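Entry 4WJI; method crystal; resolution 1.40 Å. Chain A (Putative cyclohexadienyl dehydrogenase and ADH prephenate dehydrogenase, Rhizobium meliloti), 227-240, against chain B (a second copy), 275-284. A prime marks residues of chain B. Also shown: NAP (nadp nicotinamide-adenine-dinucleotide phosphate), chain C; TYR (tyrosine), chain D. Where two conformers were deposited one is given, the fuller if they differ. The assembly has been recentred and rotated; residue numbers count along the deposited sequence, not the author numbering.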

# COMPACT_ATOMS: atom_id res chain seq x y z
N LEU A 227 5.03 3.17 3.09
CA LEU A 227 4.68 4.52 3.54
C LEU A 227 5.37 4.83 4.86
O LEU A 227 5.84 5.96 5.08
CB LEU A 227 3.16 4.67 3.64
CG LEU A 227 2.46 4.53 2.29
CD1 LEU A 227 0.96 4.54 2.49
CD2 LEU A 227 2.91 5.65 1.34
N ALA A 228 5.40 3.85 5.75
CA ALA A 228 6.02 4.04 7.09
C ALA A 228 7.55 4.05 7.08
O ALA A 228 8.19 4.08 8.14
CB ALA A 228 5.49 3.00 8.06
N ALA A 229 8.14 4.03 5.89
CA ALA A 229 9.58 4.25 5.71
C ALA A 229 9.97 5.67 5.29
O ALA A 229 11.18 5.95 5.08
CB ALA A 229 10.13 3.28 4.72
N SER A 230 8.97 6.52 5.17
CA SER A 230 9.15 7.88 4.74
C SER A 230 9.95 8.68 5.79
O SER A 230 10.29 8.18 6.86
CB SER A 230 7.78 8.51 4.47
OG SER A 230 7.08 7.83 3.44
N ASP A 231 10.26 9.93 5.46
CA ASP A 231 11.08 10.72 6.32
C ASP A 231 10.33 11.17 7.59
O ASP A 231 9.26 11.78 7.51
CB ASP A 231 11.61 11.94 5.59
CG ASP A 231 12.52 12.77 6.45
OD1 ASP A 231 13.66 12.31 6.77
OD2 ASP A 231 12.08 13.86 6.89
N PRO A 232 10.95 10.95 8.76
CA PRO A 232 10.21 11.27 9.99
C PRO A 232 10.03 12.76 10.22
O PRO A 232 9.04 13.15 10.80
CB PRO A 232 11.06 10.65 11.12
CG PRO A 232 12.21 10.04 10.49
CD PRO A 232 12.08 10.03 9.03
N THR A 233 11.01 13.58 9.80
CA THR A 233 10.87 15.03 9.95
C THR A 233 9.71 15.56 9.12
O THR A 233 8.89 16.35 9.63
CB THR A 233 12.17 15.76 9.59
OG1 THR A 233 13.25 15.28 10.41
CG2 THR A 233 12.05 17.22 9.80
N MSE A 234 9.63 15.12 7.86
CA MSE A 234 8.55 15.55 6.97
C MSE A 234 7.22 15.25 7.62
O MSE A 234 6.32 16.10 7.63
CB MSE A 234 8.65 14.79 5.62
CG MSE A 234 7.45 14.98 4.70
SE MSE A 234 7.82 14.16 2.99
CE MSE A 234 5.97 14.11 2.48
N TRP A 235 7.03 14.01 8.09
CA TRP A 235 5.72 13.59 8.59
C TRP A 235 5.40 14.10 9.98
O TRP A 235 4.23 14.38 10.25
CB TRP A 235 5.55 12.05 8.45
CG TRP A 235 5.29 11.77 6.99
CD1 TRP A 235 6.16 11.30 6.06
CD2 TRP A 235 4.08 12.09 6.29
NE1 TRP A 235 5.56 11.29 4.83
CE2 TRP A 235 4.28 11.77 4.94
CE3 TRP A 235 2.84 12.59 6.69
CZ2 TRP A 235 3.28 11.97 3.98
CZ3 TRP A 235 1.89 12.80 5.74
CH2 TRP A 235 2.11 12.50 4.39
N ARG A 236 6.40 14.26 10.85
CA ARG A 236 6.22 14.99 12.10
C ARG A 236 5.64 16.36 11.76
O ARG A 236 4.62 16.80 12.35
CB ARG A 236 7.52 15.12 12.87
CG ARG A 236 7.40 16.01 14.11
CD ARG A 236 8.75 16.49 14.58
NE ARG A 236 9.30 17.43 13.65
CZ ARG A 236 10.55 17.85 13.64
NH1 ARG A 236 11.43 17.36 14.51
NH2 ARG A 236 10.93 18.78 12.77
N ASP A 237 6.29 17.06 10.83
CA ASP A 237 5.83 18.41 10.53
C ASP A 237 4.40 18.46 9.97
O ASP A 237 3.63 19.36 10.30
CB ASP A 237 6.81 19.12 9.62
CG ASP A 237 8.07 19.57 10.34
OD1 ASP A 237 8.28 19.27 11.56
OD2 ASP A 237 8.85 20.33 9.66
N VAL A 238 4.04 17.53 9.07
CA VAL A 238 2.65 17.51 8.58
C VAL A 238 1.64 17.35 9.72
O VAL A 238 0.60 18.03 9.75
CB VAL A 238 2.47 16.37 7.53
CG1 VAL A 238 1.02 16.20 7.17
CG2 VAL A 238 3.22 16.69 6.27
N CYS A 239 1.91 16.43 10.65
CA CYS A 239 1.00 16.20 11.76
C CYS A 239 0.88 17.43 12.67
O CYS A 239 -0.20 17.71 13.22
CB CYS A 239 1.48 15.03 12.62
SG CYS A 239 1.27 13.43 11.81
N LEU A 240 1.98 18.15 12.82
CA LEU A 240 1.99 19.38 13.66
C LEU A 240 1.26 20.54 12.97
O LEU A 240 0.72 21.42 13.64
CB LEU A 240 3.42 19.82 13.97
CG LEU A 240 4.22 18.89 14.91
CD1 LEU A 240 5.70 19.26 14.96
CD2 LEU A 240 3.61 18.83 16.30
N LEU B 275 8.13 7.57 16.89
CA LEU B 275 7.34 6.52 16.27
C LEU B 275 7.74 6.37 14.81
O LEU B 275 7.94 5.24 14.30
CB LEU B 275 5.81 6.74 16.29
CG LEU B 275 4.96 5.74 15.41
CD1 LEU B 275 5.00 4.23 15.75
CD2 LEU B 275 3.50 6.19 15.38
N PHE B 276 7.82 7.48 14.10
CA PHE B 276 8.07 7.44 12.67
C PHE B 276 9.49 6.96 12.34
O PHE B 276 9.72 6.36 11.28
CB PHE B 276 7.81 8.82 12.04
CG PHE B 276 6.40 9.35 12.24
CD1 PHE B 276 5.35 8.54 12.67
CD2 PHE B 276 6.13 10.70 12.00
CE1 PHE B 276 4.09 9.05 12.84
CE2 PHE B 276 4.87 11.21 12.15
CZ PHE B 276 3.84 10.40 12.58
N THR B 277 10.42 7.19 13.24
CA THR B 277 11.78 6.64 13.12
C THR B 277 11.79 5.12 13.30
O THR B 277 12.45 4.42 12.53
CB THR B 277 12.71 7.31 14.16
OG1 THR B 277 12.82 8.71 13.79
CG2 THR B 277 14.12 6.69 14.19
N ARG B 278 11.06 4.65 14.31
CA ARG B 278 11.07 3.24 14.72
C ARG B 278 10.54 2.36 13.58
O ARG B 278 11.03 1.27 13.31
CB ARG B 278 10.24 3.06 16.00
CG ARG B 278 10.03 1.64 16.45
CD ARG B 278 9.70 1.57 17.95
NE ARG B 278 8.39 2.13 18.30
CZ ARG B 278 7.22 1.48 18.19
NH1 ARG B 278 7.15 0.25 17.68
NH2 ARG B 278 6.10 2.08 18.57
N THR B 279 9.52 2.83 12.89
CA THR B 279 8.93 2.04 11.82
C THR B 279 9.79 1.81 10.57
O THR B 279 9.55 0.92 9.84
CB THR B 279 7.55 2.55 11.41
OG1 THR B 279 7.68 3.86 10.88
CG2 THR B 279 6.64 2.59 12.57
N ARG B 280 10.80 2.63 10.36
CA ARG B 280 11.66 2.50 9.18
C ARG B 280 12.44 1.19 9.15
O ARG B 280 12.70 0.66 8.12
CB ARG B 280 12.60 3.68 9.07
CG ARG B 280 11.84 4.97 9.07
CD ARG B 280 12.77 6.15 8.95
NE ARG B 280 12.94 6.51 7.57
CZ ARG B 280 13.79 7.39 7.12
NH1 ARG B 280 14.65 7.99 7.91
NH2 ARG B 280 13.77 7.65 5.86
N ALA B 281 12.81 0.71 10.32
CA ALA B 281 13.64 -0.47 10.40
C ALA B 281 12.98 -1.69 9.77
O ALA B 281 13.63 -2.43 9.09
CB ALA B 281 13.93 -0.75 11.85
N ILE B 282 11.69 -1.84 9.98
CA ILE B 282 10.95 -2.97 9.45
C ILE B 282 11.03 -2.95 7.93
O ILE B 282 11.23 -3.98 7.28
CB ILE B 282 9.46 -2.92 9.96
CG1 ILE B 282 9.43 -3.00 11.51
CG2 ILE B 282 8.62 -3.96 9.26
CD1 ILE B 282 9.87 -1.73 12.28
N ARG B 283 10.85 -1.77 7.32
CA ARG B 283 10.89 -1.69 5.87
C ARG B 283 12.26 -2.10 5.35
O ARG B 283 12.41 -2.81 4.35
CB ARG B 283 10.60 -0.26 5.38
CG ARG B 283 10.69 -0.15 3.86
CD ARG B 283 9.67 -1.00 3.16
NE ARG B 283 9.70 -0.81 1.72
CZ ARG B 283 8.81 -1.36 0.89
NH1 ARG B 283 7.83 -2.14 1.39
NH2 ARG B 283 8.89 -1.15 -0.41
N ARG B 284 13.29 -1.60 6.00
CA ARG B 284 14.62 -1.92 5.57
C ARG B 284 14.90 -3.44 5.62
O ARG B 284 15.54 -3.98 4.72
CB ARG B 284 15.60 -1.12 6.41
CG ARG B 284 15.51 0.38 6.09
CD ARG B 284 15.93 1.21 7.28
NE ARG B 284 15.98 2.63 6.90
CZ ARG B 284 16.13 3.62 7.77
NH1 ARG B 284 16.24 3.34 9.06
NH2 ARG B 284 16.19 4.86 7.32
PA NAP C . 13.85 15.70 1.77
O1A NAP C . 14.20 14.81 0.63
O2A NAP C . 14.06 15.28 3.18
O5B NAP C . 14.65 17.08 1.57
C5B NAP C . 14.67 18.05 2.61
C4B NAP C . 15.37 19.34 2.19
O4B NAP C . 15.08 20.33 3.16
C3B NAP C . 16.89 19.21 2.19
O3B NAP C . 17.47 20.15 1.30
C2B NAP C . 17.26 19.63 3.58
O2B NAP C . 18.55 20.19 3.64
C1B NAP C . 16.26 20.73 3.85
N9A NAP C . 15.94 21.03 5.27
C8A NAP C . 15.56 20.19 6.22
N7A NAP C . 15.28 20.77 7.36
C5A NAP C . 15.51 22.09 7.13
C6A NAP C . 15.40 23.23 7.96
N6A NAP C . 15.02 23.13 9.24
N1A NAP C . 15.67 24.40 7.41
C2A NAP C . 16.04 24.46 6.14
N3A NAP C . 16.18 23.46 5.30
C4A NAP C . 15.91 22.27 5.83
O3 NAP C . 12.34 16.23 1.63
PN NAP C . 11.30 16.29 0.42
O1N NAP C . 10.70 14.98 0.36
O2N NAP C . 11.92 16.86 -0.78
O5D NAP C . 10.17 17.27 1.01
C5D NAP C . 10.26 18.67 0.91
C4D NAP C . 8.85 19.26 0.97
O4D NAP C . 8.07 18.64 -0.04
C3D NAP C . 8.14 18.98 2.26
O3D NAP C . 7.41 20.13 2.66
C2D NAP C . 7.21 17.83 1.94
O2D NAP C . 6.08 17.88 2.78
C1D NAP C . 6.86 18.18 0.50
N1N NAP C . 6.49 17.05 -0.36
C2N NAP C . 7.06 15.85 -0.20
C3N NAP C . 6.72 14.79 -1.00
C7N NAP C . 7.31 13.40 -0.85
O7N NAP C . 6.74 12.47 -1.34
N7N NAP C . 8.44 13.28 -0.18
C4N NAP C . 5.79 14.99 -1.98
C5N NAP C . 5.24 16.24 -2.14
C6N NAP C . 5.58 17.26 -1.30
P2B NAP C . 19.78 19.38 4.29
O1X NAP C . 19.73 18.00 3.72
O2X NAP C . 20.98 20.17 3.82
O3X NAP C . 19.64 19.35 5.79
N TYR D . 5.54 10.01 -0.67
CA TYR D . 4.22 9.43 -1.03
C TYR D . 4.41 8.07 -1.64
O TYR D . 5.55 7.63 -1.72
CB TYR D . 3.45 10.35 -1.98
CG TYR D . 3.19 11.76 -1.45
CD1 TYR D . 3.29 12.08 -0.10
CD2 TYR D . 2.85 12.76 -2.32
CE1 TYR D . 3.05 13.36 0.36
CE2 TYR D . 2.58 14.04 -1.90
CZ TYR D . 2.69 14.36 -0.57
OH TYR D . 2.49 15.64 -0.14
OXT TYR D . 3.40 7.45 -2.05
O HOH W 1 9.17 7.89 9.00
O HOH W 2 15.11 10.32 5.74

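This contact between two copies of one protein illustrates a general principle: where a chain turns before entering a helix, its carbonyl oxygens are left free of helical partners, and side chains of a neighbouring subunit can claim them while apolar groups close the space alongside. In chain A, a type I turn from Leu227 to Ser230 leads into the helix that starts at Pro232. Asp231 caps that helix, its OD2 accepting from Met234 N at 2.9 Å. The helical segments of chain B lie against this corner, and the backbones come close, with Ala229 CA 4.4 Å from Arg280′ CA.

The polar half of the contact rests on two consecutive carbonyls. Thr279′ OG1 donates to Ala228 O at 2.8 Å, and the guanidinium of Arg280′ grips Ala229 O through NE (3.1 Å) and NH2 (3.2 Å), a fork that presents two N-H groups to one oxygen near its plane. Ser230 O, although 3.2 Å from Arg280′ NE, lies over the face of the group, where no N-H points, and is not bonded to it. Pro232 packs over that same face, its CD 3.5 Å from Arg280′ NH1. Water extends the network: water 1 donates to both Ser230 O and Phe276′ O, while water 2 donates to Asp231 OD1 and accepts from Arg280′ NH2, linking opposite charges that form no direct salt bridge.

The apolar half centres on Phe276′, which gives up 102 Å² to the other stretch. Its CB meets Pro232 CB at 3.8 Å, and its ring reaches along the helix: CD2 lies 3.8 Å from Trp235 CB and CZ 4.0 Å from Cys239 SG, the sulfur sitting at the ring edge. Pro232, Trp235 and Cys239 thus recur at helical spacing along one flank. Beside the turn, Ala229 CB rests 3.6 Å from Arg283′ CG, an aliphatic contact made by a charged residue.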